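Local coordinates for hypothetical protein PH1570 (Pyrococcus horikoshii, PDB 2HQ4) that is of unknown function but belongs to the Ph1570 family and is built on an antiparallel sheet with helices packed against it, at residues N29-F34 with I144-S149; N21-E26 with A45-L50. All blocks are in the same frame, centred on the assembly; numbering follows the deposited sequence.

Contact 1: residues N29-F34 with I144-S149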
ATOM      1  N   ASN A  29       1.031 -12.345  -7.892  1.00 21.97           N
ATOM      2  CA  ASN A  29       0.835 -12.719  -6.490  1.00 22.11           C
ATOM      3  C   ASN A  29       1.108 -11.492  -5.576  1.00 21.65           C
ATOM      4  O   ASN A  29       1.948 -11.563  -4.643  1.00 20.35           O
ATOM      5  CB  ASN A  29       1.718 -13.941  -6.110  1.00 23.59           C
ATOM      6  CG  ASN A  29       1.434 -14.468  -4.702  1.00 26.20           C
ATOM      7  OD1 ASN A  29       0.283 -14.570  -4.273  1.00 27.77           O
ATOM      8  ND2 ASN A  29       2.501 -14.840  -3.992  1.00 28.74           N
ATOM      9  N   VAL A  30       0.407 -10.373  -5.861  1.00 20.55           N
ATOM     10  CA  VAL A  30       0.540  -9.128  -5.074  1.00 20.16           C
ATOM     11  C   VAL A  30      -0.869  -8.810  -4.580  1.00 20.19           C
ATOM     12  O   VAL A  30      -1.792  -8.728  -5.367  1.00 19.77           O
ATOM     13  CB  VAL A  30       1.106  -7.937  -5.912  1.00 20.94           C
ATOM     14  CG1 VAL A  30       1.078  -6.612  -5.133  1.00 19.61           C
ATOM     15  CG2 VAL A  30       2.548  -8.204  -6.411  1.00 19.75           C
ATOM     16  N   GLU A  31      -1.027  -8.675  -3.267  1.00 20.25           N
ATOM     17  CA  GLU A  31      -2.322  -8.406  -2.655  1.00 20.78           C
ATOM     18  C   GLU A  31      -2.028  -7.347  -1.636  1.00 19.72           C
ATOM     19  O   GLU A  31      -1.086  -7.479  -0.837  1.00 17.64           O
ATOM     20  CB  GLU A  31      -2.864  -9.653  -1.927  1.00 21.01           C
ATOM     21  CG  GLU A  31      -3.030 -10.873  -2.853  1.00 23.89           C
ATOM     22  CD  GLU A  31      -3.642 -12.067  -2.176  1.00 25.34           C
ATOM     23  OE1 GLU A  31      -3.905 -11.988  -0.962  1.00 30.57           O
ATOM     24  OE2 GLU A  31      -3.852 -13.088  -2.877  1.00 31.24           O
ATOM     25  N   VAL A  32      -2.828  -6.290  -1.671  1.00 18.23           N
ATOM     26  CA  VAL A  32      -2.665  -5.176  -0.739  1.00 17.42           C
ATOM     27  C   VAL A  32      -4.044  -4.568  -0.416  1.00 17.63           C
ATOM     28  O   VAL A  32      -4.901  -4.472  -1.303  1.00 16.66           O
ATOM     29  CB  VAL A  32      -1.640  -4.104  -1.265  1.00 17.71           C
ATOM     30  CG1 VAL A  32      -2.028  -3.542  -2.673  1.00 19.65           C
ATOM     31  CG2 VAL A  32      -1.408  -2.948  -0.199  1.00 17.70           C
ATOM     32  N   LYS A  33      -4.254  -4.215   0.845  1.00 16.91           N
ATOM     33  CA  LYS A  33      -5.434  -3.441   1.252  1.00 18.40           C
ATOM     34  C   LYS A  33      -4.930  -2.320   2.154  1.00 17.45           C
ATOM     35  O   LYS A  33      -3.867  -2.437   2.753  1.00 17.10           O
ATOM     36  CB  LYS A  33      -6.424  -4.341   2.017  1.00 17.33           C
ATOM     37  CG  LYS A  33      -7.179  -5.396   1.162  1.00 22.39           C
ATOM     38  CD  LYS A  33      -8.105  -6.352   1.966  1.00 23.07           C
ATOM     39  CE  LYS A  33      -7.408  -7.056   3.129  1.00 28.77           C
ATOM     40  NZ  LYS A  33      -8.278  -8.068   3.923  1.00 31.27           N
ATOM     41  N   PHE A  34      -5.665  -1.213   2.238  1.00 16.90           N
ATOM     42  CA  PHE A  34      -5.232  -0.101   3.094  1.00 16.44           C
ATOM     43  C   PHE A  34      -6.365   0.313   3.991  1.00 16.86           C
ATOM     44  O   PHE A  34      -7.548   0.072   3.669  1.00 16.17           O
ATOM     45  CB  PHE A  34      -4.728   1.100   2.261  1.00 15.84           C
ATOM     46  CG  PHE A  34      -5.807   1.846   1.561  1.00 17.58           C
ATOM     47  CD1 PHE A  34      -6.146   1.522   0.254  1.00 18.78           C
ATOM     48  CD2 PHE A  34      -6.496   2.906   2.217  1.00 16.66           C
ATOM     49  CE1 PHE A  34      -7.165   2.214  -0.438  1.00 20.17           C
ATOM     50  CE2 PHE A  34      -7.550   3.574   1.547  1.00 20.13           C
ATOM     51  CZ  PHE A  34      -7.863   3.241   0.208  1.00 19.21           C
ATOM     52  N   ILE A 144      -1.802  -3.529   4.389  1.00 17.53           N
ATOM     53  CA  ILE A 144      -1.602  -4.934   4.783  1.00 18.29           C
ATOM     54  C   ILE A 144      -1.413  -5.648   3.460  1.00 17.63           C
ATOM     55  O   ILE A 144      -2.044  -5.260   2.453  1.00 17.12           O
ATOM     56  CB  ILE A 144      -2.724  -5.541   5.697  1.00 18.80           C
ATOM     57  CG1 ILE A 144      -4.103  -5.558   5.021  1.00 22.11           C
ATOM     58  CG2 ILE A 144      -2.805  -4.763   7.112  1.00 19.73           C
ATOM     59  CD1 ILE A 144      -5.179  -6.376   5.855  1.00 21.84           C
ATOM     60  N   PHE A 145      -0.532  -6.641   3.427  1.00 15.60           N
ATOM     61  CA  PHE A 145      -0.186  -7.278   2.174  1.00 16.06           C
ATOM     62  C   PHE A 145       0.176  -8.765   2.379  1.00 18.34           C
ATOM     63  O   PHE A 145       0.396  -9.196   3.522  1.00 18.35           O
ATOM     64  CB  PHE A 145       0.929  -6.466   1.454  1.00 14.22           C
ATOM     65  CG  PHE A 145       2.027  -5.922   2.386  1.00 16.59           C
ATOM     66  CD1 PHE A 145       3.125  -6.717   2.740  1.00 17.03           C
ATOM     67  CD2 PHE A 145       1.948  -4.607   2.877  1.00 15.62           C
ATOM     68  CE1 PHE A 145       4.135  -6.209   3.592  1.00 17.99           C
ATOM     69  CE2 PHE A 145       2.902  -4.083   3.712  1.00 13.30           C
ATOM     70  CZ  PHE A 145       4.028  -4.897   4.091  1.00 17.15           C
ATOM     71  N   ASN A 146       0.278  -9.537   1.289  1.00 18.49           N
ATOM     72  CA  ASN A 146       0.301 -10.998   1.444  1.00 19.90           C
ATOM     73  C   ASN A 146       1.716 -11.567   1.628  1.00 20.47           C
ATOM     74  O   ASN A 146       1.841 -12.692   2.096  1.00 21.90           O
ATOM     75  CB  ASN A 146      -0.370 -11.697   0.226  1.00 19.44           C
ATOM     76  CG  ASN A 146       0.353 -11.387  -1.049  1.00 20.47           C
ATOM     77  OD1 ASN A 146       0.684 -10.223  -1.293  1.00 19.21           O
ATOM     78  ND2 ASN A 146       0.658 -12.421  -1.868  1.00 22.32           N
ATOM     79  N   LYS A 147       2.768 -10.828   1.275  1.00 20.24           N
ATOM     80  CA  LYS A 147       4.143 -11.346   1.458  1.00 21.50           C
ATOM     81  C   LYS A 147       5.101 -10.183   1.685  1.00 20.48           C
ATOM     82  O   LYS A 147       4.789  -9.063   1.256  1.00 20.28           O
ATOM     83  CB  LYS A 147       4.560 -12.238   0.269  1.00 21.25           C
ATOM     84  CG  LYS A 147       4.613 -11.499  -1.081  1.00 21.33           C
ATOM     85  CD  LYS A 147       4.919 -12.434  -2.253  1.00 24.54           C
ATOM     86  CE  LYS A 147       4.991 -11.609  -3.517  1.00 28.49           C
ATOM     87  NZ  LYS A 147       5.457 -12.372  -4.710  1.00 34.44           N
ATOM     88  N   PRO A 148       6.259 -10.417   2.378  1.00 20.68           N
ATOM     89  CA  PRO A 148       7.070  -9.253   2.801  1.00 20.16           C
ATOM     90  C   PRO A 148       7.607  -8.378   1.713  1.00 18.65           C
ATOM     91  O   PRO A 148       7.778  -7.196   1.966  1.00 18.46           O
ATOM     92  CB  PRO A 148       8.257  -9.864   3.603  1.00 19.44           C
ATOM     93  CG  PRO A 148       7.797 -11.278   3.932  1.00 22.97           C
ATOM     94  CD  PRO A 148       6.857 -11.700   2.840  1.00 21.46           C
ATOM     95  N   SER A 149       7.855  -8.945   0.518  1.00 17.05           N
ATOM     96  CA  SER A 149       8.453  -8.166  -0.559  1.00 17.89           C
ATOM     97  C   SER A 149       7.494  -7.106  -1.135  1.00 17.66           C
ATOM     98  O   SER A 149       7.929  -6.171  -1.874  1.00 16.63           O
ATOM     99  CB  SER A 149       8.975  -9.088  -1.679  1.00 15.98           C
ATOM    100  OG  SER A 149       7.936  -9.803  -2.254  1.00 16.60           O
TER

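Contact 2: residues N21-E26 with A45-L50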
ATOM      1  N   ASN A  21     -10.794  -0.750  -1.339  1.00 18.16           N
ATOM      2  CA  ASN A  21      -9.606  -0.337  -0.566  1.00 17.11           C
ATOM      3  C   ASN A  21      -8.449  -1.298  -0.802  1.00 16.62           C
ATOM      4  O   ASN A  21      -7.642  -1.539   0.107  1.00 15.08           O
ATOM      5  CB  ASN A  21      -9.916  -0.268   0.961  1.00 16.06           C
ATOM      6  CG  ASN A  21     -10.124  -1.660   1.572  1.00 16.83           C
ATOM      7  OD1 ASN A  21     -10.729  -2.557   0.960  1.00 18.47           O
ATOM      8  ND2 ASN A  21      -9.610  -1.850   2.766  1.00 14.11           N
ATOM      9  N   GLY A  22      -8.335  -1.831  -2.020  1.00 16.75           N
ATOM     10  CA  GLY A  22      -7.202  -2.749  -2.287  1.00 16.65           C
ATOM     11  C   GLY A  22      -7.185  -3.314  -3.681  1.00 16.85           C
ATOM     12  O   GLY A  22      -8.043  -2.988  -4.525  1.00 17.14           O
ATOM     13  N   PHE A  23      -6.213  -4.187  -3.949  1.00 17.59           N
ATOM     14  CA  PHE A  23      -6.246  -4.957  -5.190  1.00 17.33           C
ATOM     15  C   PHE A  23      -5.599  -6.332  -4.980  1.00 17.79           C
ATOM     16  O   PHE A  23      -4.763  -6.498  -4.086  1.00 14.40           O
ATOM     17  CB  PHE A  23      -5.648  -4.158  -6.389  1.00 17.41           C
ATOM     18  CG  PHE A  23      -4.122  -4.001  -6.362  1.00 18.51           C
ATOM     19  CD1 PHE A  23      -3.541  -2.814  -5.946  1.00 18.22           C
ATOM     20  CD2 PHE A  23      -3.292  -5.042  -6.836  1.00 17.52           C
ATOM     21  CE1 PHE A  23      -2.107  -2.659  -5.948  1.00 20.04           C
ATOM     22  CE2 PHE A  23      -1.915  -4.927  -6.815  1.00 15.41           C
ATOM     23  CZ  PHE A  23      -1.315  -3.731  -6.385  1.00 16.20           C
ATOM     24  N   LYS A  24      -6.030  -7.299  -5.793  1.00 16.88           N
ATOM     25  CA  LYS A  24      -5.524  -8.656  -5.766  1.00 19.60           C
ATOM     26  C   LYS A  24      -5.048  -9.032  -7.171  1.00 19.56           C
ATOM     27  O   LYS A  24      -5.856  -9.100  -8.101  1.00 19.67           O
ATOM     28  CB  LYS A  24      -6.629  -9.629  -5.364  1.00 18.15           C
ATOM     29  CG  LYS A  24      -6.168 -11.094  -5.290  1.00 22.67           C
ATOM     30  CD  LYS A  24      -7.335 -12.038  -4.914  1.00 23.02           C
ATOM     31  CE  LYS A  24      -6.790 -13.468  -4.723  1.00 31.88           C
ATOM     32  NZ  LYS A  24      -7.867 -14.447  -4.440  1.00 33.69           N
ATOM     33  N   ASP A  25      -3.760  -9.320  -7.297  1.00 19.68           N
ATOM     34  CA  ASP A  25      -3.213  -9.702  -8.592  1.00 20.73           C
ATOM     35  C   ASP A  25      -2.651 -11.116  -8.513  1.00 21.64           C
ATOM     36  O   ASP A  25      -1.618 -11.342  -7.851  1.00 21.90           O
ATOM     37  CB  ASP A  25      -2.129  -8.726  -9.004  1.00 19.44           C
ATOM     38  CG  ASP A  25      -1.736  -8.907 -10.445  1.00 22.11           C
ATOM     39  OD1 ASP A  25      -1.273 -10.023 -10.777  1.00 20.88           O
ATOM     40  OD2 ASP A  25      -1.860  -7.942 -11.221  1.00 22.19           O
ATOM     41  N   GLU A  26      -3.320 -12.047  -9.179  1.00 21.78           N
ATOM     42  CA  GLU A  26      -2.909 -13.472  -9.113  1.00 23.68           C
ATOM     43  C   GLU A  26      -1.825 -13.841 -10.150  1.00 24.21           C
ATOM     44  O   GLU A  26      -1.228 -14.912 -10.063  1.00 24.50           O
ATOM     45  CB  GLU A  26      -4.119 -14.387  -9.247  1.00 23.67           C
ATOM     46  CG  GLU A  26      -5.162 -14.154  -8.172  1.00 26.68           C
ATOM     47  CD  GLU A  26      -6.216 -15.247  -8.145  1.00 33.87           C
ATOM     48  OE1 GLU A  26      -6.983 -15.338  -9.103  1.00 37.27           O
ATOM     49  OE2 GLU A  26      -6.294 -16.021  -7.163  1.00 40.07           O
ATOM     50  N   ALA A  45      -0.324   3.586  -8.572  1.00 17.03           N
ATOM     51  CA  ALA A  45       1.081   3.576  -8.981  1.00 16.72           C
ATOM     52  C   ALA A  45       1.662   2.157  -8.970  1.00 17.23           C
ATOM     53  O   ALA A  45       2.439   1.789  -9.858  1.00 18.26           O
ATOM     54  CB  ALA A  45       1.891   4.510  -8.075  1.00 16.90           C
ATOM     55  N   MET A  46       1.295   1.359  -7.968  1.00 15.39           N
ATOM     56  CA  MET A  46       1.747  -0.050  -7.917  1.00 15.48           C
ATOM     57  C   MET A  46       1.250  -0.848  -9.132  1.00 16.84           C
ATOM     58  O   MET A  46       1.990  -1.679  -9.665  1.00 17.35           O
ATOM     59  CB  MET A  46       1.226  -0.726  -6.613  1.00 15.08           C
ATOM     60  CG  MET A  46       1.855  -0.160  -5.275  1.00 16.03           C
ATOM     61  SD  MET A  46       1.010  -0.718  -3.770  1.00  8.38           S
ATOM     62  CE  MET A  46       1.527  -2.454  -3.790  1.00 18.85           C
ATOM     63  N   ILE A  47      -0.005  -0.630  -9.541  1.00 17.05           N
ATOM     64  CA  ILE A  47      -0.611  -1.315 -10.704  1.00 17.94           C
ATOM     65  C   ILE A  47       0.112  -0.925 -11.991  1.00 19.08           C
ATOM     66  O   ILE A  47       0.495  -1.781 -12.798  1.00 18.54           O
ATOM     67  CB  ILE A  47      -2.153  -0.994 -10.799  1.00 18.26           C
ATOM     68  CG1 ILE A  47      -2.904  -1.725  -9.696  1.00 17.66           C
ATOM     69  CG2 ILE A  47      -2.724  -1.416 -12.159  1.00 17.19           C
ATOM     70  CD1 ILE A  47      -4.376  -1.124  -9.337  1.00 18.79           C
ATOM     71  N   TYR A  48       0.306   0.383 -12.175  1.00 19.86           N
ATOM     72  CA  TYR A  48       1.089   0.902 -13.284  1.00 22.43           C
ATOM     73  C   TYR A  48       2.463   0.238 -13.374  1.00 22.38           C
ATOM     74  O   TYR A  48       2.887  -0.238 -14.455  1.00 22.65           O
ATOM     75  CB  TYR A  48       1.223   2.412 -13.117  1.00 22.68           C
ATOM     76  CG  TYR A  48       1.915   3.138 -14.257  1.00 27.35           C
ATOM     77  CD1 TYR A  48       1.184   3.651 -15.341  1.00 27.24           C
ATOM     78  CD2 TYR A  48       3.294   3.356 -14.226  1.00 26.61           C
ATOM     79  CE1 TYR A  48       1.845   4.346 -16.400  1.00 28.46           C
ATOM     80  CE2 TYR A  48       3.950   4.027 -15.271  1.00 29.09           C
ATOM     81  CZ  TYR A  48       3.212   4.520 -16.335  1.00 28.47           C
ATOM     82  OH  TYR A  48       3.889   5.199 -17.325  1.00 31.93           O
ATOM     83  N   GLU A  49       3.167   0.217 -12.250  1.00 21.89           N
ATOM     84  CA  GLU A  49       4.496  -0.362 -12.220  1.00 23.29           C
ATOM     85  C   GLU A  49       4.465  -1.867 -12.540  1.00 21.74           C
ATOM     86  O   GLU A  49       5.345  -2.344 -13.253  1.00 21.02           O
ATOM     87  CB  GLU A  49       5.185  -0.084 -10.876  1.00 23.08           C
ATOM     88  CG  GLU A  49       6.540  -0.778 -10.741  1.00 27.15           C
ATOM     89  CD  GLU A  49       7.302  -0.371  -9.502  1.00 28.42           C
ATOM     90  OE1 GLU A  49       6.986   0.692  -8.914  1.00 33.09           O
ATOM     91  OE2 GLU A  49       8.251  -1.107  -9.122  1.00 36.62           O
ATOM     92  N   LEU A  50       3.451  -2.589 -12.050  1.00 19.48           N
ATOM     93  CA  LEU A  50       3.316  -4.018 -12.307  1.00 20.89           C
ATOM     94  C   LEU A  50       3.126  -4.364 -13.811  1.00 22.49           C
ATOM     95  O   LEU A  50       3.663  -5.374 -14.292  1.00 20.89           O
ATOM     96  CB  LEU A  50       2.181  -4.632 -11.491  1.00 20.24           C
ATOM     97  CG  LEU A  50       2.383  -4.951  -9.998  1.00 20.83           C
ATOM     98  CD1 LEU A  50       1.084  -5.550  -9.419  1.00 19.34           C
ATOM     99  CD2 LEU A  50       3.581  -5.971  -9.807  1.00 20.74           C
TER

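Contact 1: residues N29-F34 with I144-S149
K33 and I144 join strands 30-36 and 141-145, neighbours in the middle of the antiparallel sheet, as a hydrogen-bonded pair, and the side chain of N146 carries the pairing past the end of the second strand. The evidence for the pair is reciprocal: K33 N to I144 O and I144 N to K33 O are both 2.9 Å, and both bonds are nearly straight. V32 and F145 follow as the non-hydrogen-bonded pair, their CA atoms 4.4 Å apart. Next, N146 N gives E31 O only a weak bond, and its side-chain amide takes over. N146 OD1 accepts E31 N at 3.0 Å, while N146 ND2 donates to N29 O at 3.2 Å; each donor–acceptor line stands well out of the plane of the accepting carbonyl. N146 CG lies between its own backbone N and carbonyl carbon (chi1 61°), which sets it beside E31, 3.8 Å from E31 CB, and the amide lies stacked against the E31 carboxylate, their planes 19° apart. E31 OE1 is bonded to L2 N and K33 NZ to Y3 O, both in the probably vector-derived N-terminal segment. K33 CE meets I144 CD1 at 3.6 Å. K147 reaches back with an extended chain, placing K147 CE 3.2 Å from N29 O. The arrangement is that of an antiparallel strand pair extended past the end of strand 141-145 by an asparagine amide standing in for main-chain partners.

Contact 2: residues N21-E26 with A45-L50
F23 CG sits between the backbone N and the carbonyl carbon (chi1 73°), where the ring meets helix 40-55, and I47 meets it with CG1 anti to its own carbonyl carbon. The two side chains slide past each other in opposite directions, which lays I47 CG1 over the F23 ring: it is 4.0 Å from the centroid and 12° off the normal, a CH-pi contact. I47 CD1 continues across the same residue, 3.9 Å from F23 CD1. M46 approaches differently. M46 CB sits at the ring edge, near the ring plane, 3.9 Å from F23 CE1 and equally close to CZ. L50 comes tip to tip, with L50 CD1 at 4.0 Å from F23 CE2, in an oblique position. L50 CD1 also lies 4.2 Å from D25 OD2, again tip to tip. That buried carboxylate is satisfied elsewhere: OD2 bonds Y51 OH on the same helix, and OD1 accepts from F28 N in the turn that follows the strand. No hydrogen bond links segments 21-26 and 45-50, so apolar side chains carry the interface, one aromatic ring meeting M46, I47 and, one turn on from M46, L50. The axes of strand 22-25 and helix 45-50 come within 10.7 Å, a normal helix-on-sheet separation, and their N-to-C directions differ by just 21°. Around this core, F23 also touches V30 and V32 of strand 30-36 and L16 of strand 16-19, I47 touches V18, and M46 leads on to I150 and I154 of helix 150-155.

Overall arrangement
Contacts 1 and 2 have centres about 9 Å apart and share the hairpin of strands 22-25 and 30-36. Contact 1 extends the sheet to strand 141-145, whereas contact 2 fixes helix 40-55 over one of its faces. The hairpin joins them directly: D25 N lies 2.8 Å from V30 O, and F34 N lies 2.9 Å from N21 O, both probable hydrogen bonds. N29 and V30 both face D25, a G1 beta bulge beside the turn. On the helix-covered face, V32 touches both F23 and M46, while F145 and M46 both reach helix 150-155, so one apolar core serves both contacts. No ligand or active site is known here.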